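Local coordinates for Serpin48 (Tenebrio molitor, PDB 3OZQ), which specifically inhibits SPE, the Spätzle-processing enzyme of insect innate immunity, as a serpin, at residues A230-L243 with F350-V362. Residues are numbered along the deposited sequence; the frame is centred on the assembly and turned at random.
Sequences ASLTIVLSNQIEGL and FIVDHPFIFYIKV
S231, T233 and V235 pair antiparallel with K361, Y359 and I357, each couple exchanging two backbone hydrogen bonds. V235 N to I357 O, at 2.8 Å, is almost straight (178°), whereas the return bond from I357 N to V235 O stretches to 3.3 Å near the end of the pairing.

Aliphatic groups lie against rings on both faces. T233 CB rests over the Y359 ring, 3.7 Å from its centroid; a threonine suits this place because its methyl CG2 adds to the ring contact while OG1 reaches two waters. One of these links OG1 to S231 OG and Y359 O, the other to Y359 OH and K361 NZ. L236, with CG anti to its N (chi1 -177°), parts its methyls between two rings, as a branched leucine can: CD2 lies over the centre of F350, 4.1 Å from the centroid, and CD1 over a face of H354, 3.3 Å from NE2. I234 CB meets the edge of F350, and its CG2 packs on F356 CD1 at 3.7 Å.

A histidine suits position 354 because both ring nitrogens can donate, nearly in plane: NE2 to S237 O (2.7 Å) and ND1 to D353 OD1 (2.7 Å). The carboxylate charge of D353 would probably favour a ring protonated at both nitrogens. A leucine in place of H354 would probably leave S237 O and the D353 carboxylate without these donors and the 238-242 turn less firmly tied. Past the turn, L243 CD2 packs on P355 CB and CD1 on I357 CG1.

F350 brings its ring from strand 348-351, which pairs with 260-278; strands 219-225, 231-237, 356-362 and 365-372 form the antiparallel arrangement of serpin sheet B.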
loop_
_atom_site.group_PDB
_atom_site.type_symbol
_atom_site.label_atom_id
_atom_site.label_comp_id
_atom_site.label_asym_id
_atom_site.label_seq_id
_atom_site.Cartn_x
_atom_site.Cartn_y
_atom_site.Cartn_z
ATOM N N ALA A 230 -12.860 -4.924 -7.374
ATOM C CA ALA A 230 -12.081 -4.094 -6.465
ATOM C C ALA A 230 -12.965 -2.983 -5.900
ATOM O O ALA A 230 -14.071 -2.744 -6.403
ATOM C CB ALA A 230 -10.912 -3.498 -7.205
ATOM N N SER A 231 -12.493 -2.296 -4.862
ATOM C CA SER A 231 -13.270 -1.170 -4.331
ATOM C C SER A 231 -12.415 -0.142 -3.594
ATOM O O SER A 231 -11.319 -0.452 -3.134
ATOM C CB SER A 231 -14.396 -1.674 -3.431
ATOM O OG SER A 231 -13.885 -2.195 -2.218
ATOM N N LEU A 232 -12.907 1.093 -3.531
ATOM C CA LEU A 232 -12.313 2.141 -2.705
ATOM C C LEU A 232 -13.272 2.475 -1.570
ATOM O O LEU A 232 -14.420 2.867 -1.810
ATOM C CB LEU A 232 -12.026 3.400 -3.525
ATOM C CG LEU A 232 -11.488 4.546 -2.659
ATOM C CD1 LEU A 232 -10.046 4.285 -2.398
ATOM C CD2 LEU A 232 -11.657 5.932 -3.292
ATOM N N THR A 233 -12.824 2.285 -0.337
ATOM C CA THR A 233 -13.664 2.535 0.828
ATOM C C THR A 233 -13.237 3.821 1.544
ATOM O O THR A 233 -12.072 3.960 1.923
ATOM C CB THR A 233 -13.587 1.360 1.845
ATOM O OG1 THR A 233 -14.159 0.169 1.278
ATOM C CG2 THR A 233 -14.315 1.707 3.136
ATOM N N ILE A 234 -14.186 4.747 1.725
ATOM C CA ILE A 234 -13.948 5.978 2.478
ATOM C C ILE A 234 -14.511 5.800 3.877
ATOM O O ILE A 234 -15.628 5.314 4.037
ATOM C CB ILE A 234 -14.680 7.194 1.834
ATOM C CG1 ILE A 234 -14.415 7.257 0.328
ATOM C CG2 ILE A 234 -14.320 8.493 2.536
ATOM C CD1 ILE A 234 -12.963 7.323 -0.013
ATOM N N VAL A 235 -13.736 6.174 4.884
ATOM C CA VAL A 235 -14.214 6.209 6.256
ATOM C C VAL A 235 -14.296 7.669 6.681
ATOM O O VAL A 235 -13.276 8.344 6.847
ATOM C CB VAL A 235 -13.306 5.431 7.220
ATOM C CG1 VAL A 235 -13.892 5.457 8.628
ATOM C CG2 VAL A 235 -13.121 3.991 6.742
ATOM N N LEU A 236 -15.530 8.144 6.844
ATOM C CA LEU A 236 -15.820 9.554 7.036
ATOM C C LEU A 236 -16.390 9.821 8.424
ATOM O O LEU A 236 -17.485 9.379 8.735
ATOM C CB LEU A 236 -16.833 9.986 5.986
ATOM C CG LEU A 236 -17.221 11.456 5.959
ATOM C CD1 LEU A 236 -15.989 12.313 5.665
ATOM C CD2 LEU A 236 -18.321 11.689 4.926
ATOM N N SER A 237 -15.646 10.534 9.264
ATOM C CA SER A 237 -16.158 10.852 10.590
ATOM C C SER A 237 -17.365 11.783 10.491
ATOM O O SER A 237 -17.439 12.641 9.602
ATOM C CB SER A 237 -15.076 11.454 11.479
ATOM O OG SER A 237 -14.617 12.700 10.983
ATOM N N ASN A 238 -18.317 11.598 11.401
ATOM C CA ASN A 238 -19.526 12.421 11.413
ATOM C C ASN A 238 -19.223 13.877 11.737
ATOM O O ASN A 238 -19.904 14.780 11.263
ATOM C CB ASN A 238 -20.579 11.847 12.368
ATOM C CG ASN A 238 -21.336 10.676 11.763
ATOM O OD1 ASN A 238 -21.601 10.652 10.556
ATOM N ND2 ASN A 238 -21.685 9.694 12.595
ATOM N N GLN A 239 -18.185 14.103 12.529
ATOM C CA GLN A 239 -17.766 15.459 12.850
ATOM C C GLN A 239 -16.580 15.931 11.998
ATOM O O GLN A 239 -15.696 15.147 11.645
ATOM C CB GLN A 239 -17.459 15.576 14.344
ATOM C CG GLN A 239 -18.719 15.597 15.211
ATOM C CD GLN A 239 -19.718 16.650 14.745
ATOM O OE1 GLN A 239 -19.337 17.761 14.364
ATOM N NE2 GLN A 239 -20.998 16.294 14.749
ATOM N N ILE A 240 -16.576 17.218 11.670
ATOM C CA ILE A 240 -15.550 17.802 10.810
ATOM C C ILE A 240 -14.128 17.417 11.216
ATOM O O ILE A 240 -13.305 17.089 10.360
ATOM C CB ILE A 240 -15.659 19.346 10.766
ATOM C CG1 ILE A 240 -17.024 19.783 10.225
ATOM C CG2 ILE A 240 -14.537 19.946 9.920
ATOM C CD1 ILE A 240 -17.181 19.606 8.727
ATOM N N GLU A 241 -13.839 17.461 12.514
ATOM C CA GLU A 241 -12.475 17.271 13.002
ATOM C C GLU A 241 -12.278 15.906 13.647
ATOM O O GLU A 241 -11.398 15.743 14.491
ATOM C CB GLU A 241 -12.104 18.362 14.016
ATOM C CG GLU A 241 -12.144 19.791 13.486
ATOM C CD GLU A 241 -11.774 20.818 14.555
ATOM O OE1 GLU A 241 -11.924 20.498 15.759
ATOM O OE2 GLU A 241 -11.331 21.935 14.196
ATOM N N GLY A 242 -13.088 14.928 13.246
ATOM C CA GLY A 242 -13.095 13.631 13.900
ATOM C C GLY A 242 -12.045 12.605 13.490
ATOM O O GLY A 242 -12.102 11.460 13.935
ATOM N N LEU A 243 -11.080 12.996 12.661
ATOM C CA LEU A 243 -10.097 12.036 12.140
ATOM C C LEU A 243 -9.191 11.417 13.208
ATOM O O LEU A 243 -9.063 10.190 13.289
ATOM C CB LEU A 243 -9.240 12.675 11.049
ATOM C CG LEU A 243 -8.122 11.810 10.468
ATOM C CD1 LEU A 243 -8.655 10.491 9.921
ATOM C CD2 LEU A 243 -7.382 12.569 9.381
ATOM N N PHE A 350 -23.436 11.279 1.456
ATOM C CA PHE A 350 -22.034 10.984 1.751
ATOM C C PHE A 350 -21.175 12.068 1.122
ATOM O O PHE A 350 -20.682 11.929 0.002
ATOM C CB PHE A 350 -21.637 9.602 1.250
ATOM C CG PHE A 350 -20.343 9.084 1.846
ATOM C CD1 PHE A 350 -20.331 8.435 3.080
ATOM C CD2 PHE A 350 -19.151 9.238 1.172
ATOM C CE1 PHE A 350 -19.126 7.955 3.635
ATOM C CE2 PHE A 350 -17.935 8.750 1.714
ATOM C CZ PHE A 350 -17.931 8.118 2.947
ATOM N N ILE A 351 -21.029 13.162 1.858
ATOM C CA ILE A 351 -20.313 14.333 1.381
ATOM C C ILE A 351 -18.949 14.369 2.033
ATOM O O ILE A 351 -18.816 14.638 3.233
ATOM C CB ILE A 351 -21.118 15.640 1.666
ATOM C CG1 ILE A 351 -22.489 15.554 0.989
ATOM C CG2 ILE A 351 -20.342 16.892 1.219
ATOM C CD1 ILE A 351 -23.536 16.483 1.595
ATOM N N VAL A 352 -17.932 14.061 1.233
ATOM C CA VAL A 352 -16.568 13.973 1.723
ATOM C C VAL A 352 -15.914 15.349 1.640
ATOM O O VAL A 352 -15.278 15.691 0.645
ATOM C CB VAL A 352 -15.763 12.924 0.926
ATOM C CG1 VAL A 352 -14.408 12.689 1.579
ATOM C CG2 VAL A 352 -16.552 11.605 0.810
ATOM N N ASP A 353 -16.068 16.133 2.704
ATOM C CA ASP A 353 -15.752 17.561 2.664
ATOM C C ASP A 353 -14.963 17.958 3.889
ATOM O O ASP A 353 -14.943 19.122 4.285
ATOM C CB ASP A 353 -17.035 18.398 2.552
ATOM C CG ASP A 353 -17.809 18.472 3.863
ATOM O OD1 ASP A 353 -17.578 17.629 4.756
ATOM O OD2 ASP A 353 -18.666 19.377 3.997
ATOM N N HIS A 354 -14.332 16.956 4.491
ATOM C CA HIS A 354 -13.390 17.120 5.588
ATOM C C HIS A 354 -12.503 15.863 5.587
ATOM O O HIS A 354 -12.785 14.926 4.843
ATOM C CB HIS A 354 -14.118 17.315 6.926
ATOM C CG HIS A 354 -15.099 16.230 7.255
ATOM N ND1 HIS A 354 -16.323 16.118 6.631
ATOM C CD2 HIS A 354 -15.049 15.230 8.164
ATOM C CE1 HIS A 354 -16.978 15.087 7.132
ATOM N NE2 HIS A 354 -16.228 14.530 8.064
ATOM N N PRO A 355 -11.432 15.855 6.392
ATOM C CA PRO A 355 -10.413 14.790 6.345
ATOM C C PRO A 355 -10.960 13.379 6.563
ATOM O O PRO A 355 -11.844 13.169 7.395
ATOM C CB PRO A 355 -9.460 15.177 7.469
ATOM C CG PRO A 355 -9.546 16.662 7.510
ATOM C CD PRO A 355 -11.004 16.969 7.258
ATOM N N PHE A 356 -10.431 12.423 5.807
ATOM C CA PHE A 356 -10.953 11.063 5.798
ATOM C C PHE A 356 -9.848 10.022 5.594
ATOM O O PHE A 356 -8.780 10.338 5.090
ATOM C CB PHE A 356 -11.986 10.909 4.693
ATOM C CG PHE A 356 -11.465 11.216 3.315
ATOM C CD1 PHE A 356 -11.074 10.199 2.465
ATOM C CD2 PHE A 356 -11.384 12.519 2.863
ATOM C CE1 PHE A 356 -10.608 10.480 1.191
ATOM C CE2 PHE A 356 -10.919 12.805 1.587
ATOM C CZ PHE A 356 -10.528 11.790 0.755
ATOM N N ILE A 357 -10.144 8.784 5.982
ATOM C CA ILE A 357 -9.301 7.634 5.698
ATOM C C ILE A 357 -9.903 6.931 4.485
ATOM O O ILE A 357 -11.113 6.959 4.294
ATOM C CB ILE A 357 -9.301 6.674 6.910
ATOM C CG1 ILE A 357 -8.608 7.321 8.110
ATOM C CG2 ILE A 357 -8.690 5.317 6.564
ATOM C CD1 ILE A 357 -8.697 6.480 9.381
ATOM N N PHE A 358 -9.065 6.313 3.658
ATOM C CA PHE A 358 -9.547 5.504 2.546
ATOM C C PHE A 358 -8.700 4.247 2.414
ATOM O O PHE A 358 -7.574 4.185 2.910
ATOM C CB PHE A 358 -9.473 6.268 1.232
ATOM C CG PHE A 358 -8.081 6.623 0.836
ATOM C CD1 PHE A 358 -7.282 5.717 0.151
ATOM C CD2 PHE A 358 -7.543 7.849 1.188
ATOM C CE1 PHE A 358 -5.979 6.041 -0.203
ATOM C CE2 PHE A 358 -6.254 8.175 0.836
ATOM C CZ PHE A 358 -5.460 7.263 0.149
ATOM N N TYR A 359 -9.242 3.245 1.734
ATOM C CA TYR A 359 -8.465 2.055 1.452
ATOM C C TYR A 359 -9.017 1.306 0.262
ATOM O O TYR A 359 -10.223 1.297 0.023
ATOM C CB TYR A 359 -8.315 1.148 2.690
ATOM C CG TYR A 359 -9.596 0.540 3.248
ATOM C CD1 TYR A 359 -10.213 1.085 4.371
ATOM C CD2 TYR A 359 -10.149 -0.608 2.687
ATOM C CE1 TYR A 359 -11.366 0.524 4.902
ATOM C CE2 TYR A 359 -11.317 -1.175 3.211
ATOM C CZ TYR A 359 -11.909 -0.599 4.319
ATOM O OH TYR A 359 -13.048 -1.149 4.856
ATOM N N ILE A 360 -8.112 0.696 -0.495
ATOM C CA ILE A 360 -8.482 -0.062 -1.673
ATOM C C ILE A 360 -8.439 -1.550 -1.316
ATOM O O ILE A 360 -7.443 -2.031 -0.760
ATOM C CB ILE A 360 -7.509 0.221 -2.834
ATOM C CG1 ILE A 360 -7.697 1.653 -3.360
ATOM C CG2 ILE A 360 -7.726 -0.752 -3.974
ATOM C CD1 ILE A 360 -6.896 1.922 -4.583
ATOM N N LYS A 361 -9.521 -2.265 -1.621
ATOM C CA LYS A 361 -9.593 -3.713 -1.387
ATOM C C LYS A 361 -9.722 -4.454 -2.691
ATOM O O LYS A 361 -10.378 -3.985 -3.622
ATOM C CB LYS A 361 -10.803 -4.107 -0.545
ATOM C CG LYS A 361 -10.683 -3.934 0.947
ATOM C CD LYS A 361 -11.888 -4.581 1.665
ATOM C CE LYS A 361 -13.212 -3.975 1.194
ATOM N NZ LYS A 361 -14.415 -4.535 1.902
ATOM N N VAL A 362 -9.105 -5.628 -2.753
ATOM C CA VAL A 362 -9.351 -6.545 -3.846
ATOM C C VAL A 362 -9.654 -7.917 -3.260
ATOM O O VAL A 362 -8.823 -8.503 -2.564
ATOM C CB VAL A 362 -8.163 -6.626 -4.808
ATOM C CG1 VAL A 362 -8.362 -7.778 -5.784
ATOM C CG2 VAL A 362 -7.990 -5.304 -5.551
HETATM O O HOH W 1 -12.285 -0.921 -0.322
HETATM O O HOH W 2 -15.174 -1.766 2.972
HETATM O O HOH W 3 -13.016 11.325 8.816
HETATM O O HOH W 4 -11.436 14.943 10.299
#